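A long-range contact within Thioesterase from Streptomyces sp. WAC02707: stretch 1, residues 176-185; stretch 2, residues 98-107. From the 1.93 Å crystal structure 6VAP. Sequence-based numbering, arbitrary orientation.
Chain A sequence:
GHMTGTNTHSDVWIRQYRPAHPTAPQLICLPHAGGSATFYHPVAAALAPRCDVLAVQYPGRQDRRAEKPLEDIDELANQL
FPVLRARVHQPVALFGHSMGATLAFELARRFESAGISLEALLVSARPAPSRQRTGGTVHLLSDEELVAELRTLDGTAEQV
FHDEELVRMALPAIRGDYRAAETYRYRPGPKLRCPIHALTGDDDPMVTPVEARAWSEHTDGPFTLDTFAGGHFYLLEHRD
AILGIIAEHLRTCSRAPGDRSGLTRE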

# COMPACT_ATOMS: atom_id res chain seq x y z
N GLY A 176 -16.11 3.15 -0.11
CA GLY A 176 -15.21 4.25 -0.43
C GLY A 176 -13.83 3.80 -0.87
O GLY A 176 -13.25 4.36 -1.80
N ASP A 177 -13.26 2.79 -0.20
CA ASP A 177 -11.96 2.25 -0.59
C ASP A 177 -12.02 1.64 -1.98
O ASP A 177 -11.14 1.87 -2.83
CB ASP A 177 -11.51 1.18 0.42
CG ASP A 177 -10.97 1.75 1.72
OD1 ASP A 177 -10.81 2.97 1.82
OD2 ASP A 177 -10.72 0.95 2.65
N TYR A 178 -13.03 0.82 -2.23
CA TYR A 178 -13.18 0.25 -3.56
C TYR A 178 -13.39 1.34 -4.60
O TYR A 178 -12.81 1.28 -5.70
CB TYR A 178 -14.33 -0.76 -3.56
CG TYR A 178 -13.85 -2.18 -3.26
CD1 TYR A 178 -13.40 -3.02 -4.28
CD2 TYR A 178 -13.84 -2.66 -1.97
CE1 TYR A 178 -12.97 -4.31 -4.01
CE2 TYR A 178 -13.40 -3.96 -1.68
CZ TYR A 178 -12.98 -4.77 -2.71
OH TYR A 178 -12.55 -6.05 -2.42
N ARG A 179 -14.23 2.32 -4.29
CA ARG A 179 -14.42 3.42 -5.22
C ARG A 179 -13.07 4.02 -5.58
O ARG A 179 -12.78 4.29 -6.75
CB ARG A 179 -15.36 4.46 -4.60
CG ARG A 179 -15.45 5.78 -5.38
CD ARG A 179 -16.51 6.70 -4.79
NE ARG A 179 -17.86 6.23 -5.08
CZ ARG A 179 -18.44 6.33 -6.27
NH1 ARG A 179 -17.79 6.89 -7.28
NH2 ARG A 179 -19.67 5.86 -6.44
N ALA A 180 -12.21 4.22 -4.57
CA ALA A 180 -10.91 4.82 -4.82
C ALA A 180 -10.09 3.92 -5.72
O ALA A 180 -9.44 4.42 -6.64
CB ALA A 180 -10.19 5.08 -3.49
N ALA A 181 -10.11 2.60 -5.45
CA ALA A 181 -9.36 1.65 -6.27
C ALA A 181 -9.88 1.60 -7.71
O ALA A 181 -9.09 1.47 -8.65
CB ALA A 181 -9.42 0.24 -5.66
N GLU A 182 -11.19 1.64 -7.89
CA GLU A 182 -11.78 1.42 -9.20
C GLU A 182 -11.89 2.67 -10.06
O GLU A 182 -11.90 2.56 -11.28
CB GLU A 182 -13.17 0.79 -9.04
CG GLU A 182 -13.12 -0.67 -8.73
CD GLU A 182 -14.49 -1.24 -8.35
OE1 GLU A 182 -15.19 -0.60 -7.52
OE2 GLU A 182 -14.87 -2.32 -8.88
N THR A 183 -11.94 3.86 -9.47
CA THR A 183 -12.07 5.09 -10.25
C THR A 183 -10.75 5.83 -10.41
O THR A 183 -10.75 6.97 -10.88
CB THR A 183 -13.11 6.03 -9.59
OG1 THR A 183 -12.61 6.48 -8.31
CG2 THR A 183 -14.44 5.28 -9.38
N TYR A 184 -9.64 5.24 -9.98
CA TYR A 184 -8.33 5.86 -10.14
C TYR A 184 -8.03 6.12 -11.60
O TYR A 184 -8.22 5.25 -12.44
CB TYR A 184 -7.27 4.94 -9.56
CG TYR A 184 -5.84 5.36 -9.74
CD1 TYR A 184 -5.32 6.52 -9.11
CD2 TYR A 184 -5.01 4.66 -10.61
CE1 TYR A 184 -4.02 6.90 -9.31
CE2 TYR A 184 -3.69 5.05 -10.82
CZ TYR A 184 -3.19 6.13 -10.14
OH TYR A 184 -1.86 6.52 -10.35
N ARG A 185 -7.55 7.33 -11.93
CA ARG A 185 -7.14 7.74 -13.28
C ARG A 185 -5.66 8.14 -13.18
O ARG A 185 -5.42 9.08 -12.51
CB ARG A 185 -8.08 8.84 -13.80
CG ARG A 185 -9.56 8.52 -13.62
CD ARG A 185 -10.56 9.43 -14.31
NE ARG A 185 -10.75 10.67 -13.58
CZ ARG A 185 -11.18 11.84 -14.10
NH1 ARG A 185 -11.45 11.97 -15.40
NH2 ARG A 185 -11.31 12.88 -13.32
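Stretch 2 98-107: SMGATLAFEL

Stretch 2 begins at Ser98, which lies just before the helix at the N-cap position with phi/psi of 56/-122°, makes no contact with stretch 1 and no capping bond with its side chain. The chain then runs as a regular helix from Met99, the first residue to touch stretch 1, through Leu107. Its backbone is held by successive i to i+4 hydrogen bonds, from Leu103 N to Met99 O (3.1 Å) through Leu107 N to Leu103 O (2.8 Å). Stretch 1 is the last part of a helix, 176-182, followed by an extended segment at Tyr184 (phi/psi -59/133°). The two backbones are nearest where Ala181 CA lies 5.3 Å from Met99 CA. From there the contact advances in both stretches toward higher numbers: Asp177 and Ala181 meet Met99, whereas Tyr184 meets Thr102, Phe105 and Glu106.

The close backbone approach is made at a small residue. Ala181 offers only its methyl group, and Ala181 CB packs against Met99 CG at 3.7 Å. Met99 points its CA-to-CB bond toward stretch 1, and its chi1 is t (-177°), but chi2 lies between wells at -105° and chi3 is m (-68°). This bent course carries the thioether past Ala181 and along the helix, so that Met99 CE ends 3.6 Å from Asp177 CB. One side chain thus spans a full turn of stretch 1, and it has the largest covered area of the stretch 2 residues. Asp177, chi1 m, meets the methionine with its methylene carbon; its carboxylate oxygens are hydrogen-bonded elsewhere in the structure.

At the other end, the chain has left the helix after Glu182. Thr183, chi1 p, turns its hydroxyl back to the preceding turn, where Thr183 OG1 donates to Arg179 O at 2.7 Å, and it makes no contact with stretch 2. Tyr184 points its CA-to-CB bond toward stretch 2, and with chi1 t (175°) the ring lies against the helix of stretch 2. One ring face receives Thr102: the methyl carbon CG2 lies 3.4 Å from the centroid of the Tyr184 ring and 9° off the normal, a nearly vertical CH-pi contact. The m rotamer of Thr102 (chi1 -58°) places the methyl over the ring while Thr102 OG1 is hydrogen-bonded elsewhere in the structure.

The phenol reaches one turn farther along stretch 2. Tyr184 OH donates a hydrogen bond to Glu106 OE2 at 2.6 Å, a short distance that suits a phenol paired with a carboxylate, and the oxygen sits at the edge of the tyrosine ring, near its plane. Glu106 folds through m and m (chi1 -75°, chi2 -63°) rather than extending, and its other oxygen, OE1, is bonded elsewhere in the structure. A water donates to Glu106 OE2 at 2.8 Å and, weakly, to Arg185 O at 3.5 Å, adding a second link from the carboxylate to stretch 1. Phe105, chi1 t, brings its edge to the same hydroxyl, with Phe105 CE2 3.8 Å from Tyr184 OH.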

# COMPACT_ATOMS: atom_id res chain seq x y z
N SER A 98 -2.49 -4.15 -3.11
CA SER A 98 -3.71 -3.90 -3.88
C SER A 98 -3.91 -2.40 -4.00
O SER A 98 -3.04 -1.70 -4.50
CB SER A 98 -4.90 -4.62 -3.28
OG SER A 98 -5.94 -4.78 -4.24
N MET A 99 -5.04 -1.88 -3.54
CA MET A 99 -5.24 -0.44 -3.62
C MET A 99 -4.11 0.32 -2.93
O MET A 99 -3.67 1.37 -3.41
CB MET A 99 -6.58 -0.07 -3.02
CG MET A 99 -6.93 1.40 -3.12
SD MET A 99 -6.77 2.32 -1.57
CE MET A 99 -8.08 1.60 -0.65
N GLY A 100 -3.61 -0.20 -1.81
CA GLY A 100 -2.47 0.41 -1.15
C GLY A 100 -1.27 0.58 -2.06
O GLY A 100 -0.44 1.47 -1.83
N ALA A 101 -1.11 -0.30 -3.06
CA ALA A 101 0.03 -0.17 -3.98
C ALA A 101 -0.09 1.09 -4.83
O ALA A 101 0.90 1.78 -5.09
CB ALA A 101 0.13 -1.43 -4.86
N THR A 102 -1.29 1.40 -5.29
CA THR A 102 -1.48 2.62 -6.06
C THR A 102 -1.26 3.84 -5.18
O THR A 102 -0.60 4.81 -5.58
CB THR A 102 -2.87 2.63 -6.69
OG1 THR A 102 -3.06 1.49 -7.52
CG2 THR A 102 -3.07 3.93 -7.54
N LEU A 103 -1.81 3.82 -3.96
CA LEU A 103 -1.54 4.89 -3.02
C LEU A 103 -0.05 5.03 -2.75
O LEU A 103 0.47 6.14 -2.76
CB LEU A 103 -2.31 4.65 -1.73
CG LEU A 103 -2.10 5.68 -0.63
CD1 LEU A 103 -2.40 7.10 -1.14
CD2 LEU A 103 -2.99 5.36 0.54
N ALA A 104 0.64 3.90 -2.55
CA ALA A 104 2.08 3.94 -2.32
C ALA A 104 2.81 4.57 -3.48
O ALA A 104 3.77 5.32 -3.26
CB ALA A 104 2.65 2.54 -2.05
N PHE A 105 2.37 4.28 -4.70
CA PHE A 105 3.01 4.85 -5.87
C PHE A 105 2.78 6.34 -5.94
O PHE A 105 3.67 7.09 -6.33
CB PHE A 105 2.49 4.18 -7.13
CG PHE A 105 2.75 4.97 -8.39
CD1 PHE A 105 4.00 4.94 -9.02
CD2 PHE A 105 1.75 5.68 -8.97
CE1 PHE A 105 4.22 5.65 -10.17
CE2 PHE A 105 1.96 6.38 -10.13
CZ PHE A 105 3.20 6.36 -10.74
N GLU A 106 1.57 6.79 -5.63
CA GLU A 106 1.24 8.21 -5.64
C GLU A 106 2.02 8.95 -4.56
O GLU A 106 2.50 10.07 -4.80
CB GLU A 106 -0.27 8.37 -5.46
CG GLU A 106 -1.09 8.03 -6.68
CD GLU A 106 -0.77 8.98 -7.85
OE1 GLU A 106 -0.27 10.08 -7.58
OE2 GLU A 106 -1.00 8.59 -9.00
N LEU A 107 2.16 8.33 -3.39
CA LEU A 107 2.98 8.92 -2.33
C LEU A 107 4.44 8.99 -2.76
O LEU A 107 5.12 9.99 -2.52
CB LEU A 107 2.84 8.11 -1.04
CG LEU A 107 1.47 8.17 -0.40
CD1 LEU A 107 1.32 7.08 0.71
CD2 LEU A 107 1.26 9.56 0.21
O HOH W 1 -2.36 9.96 -11.07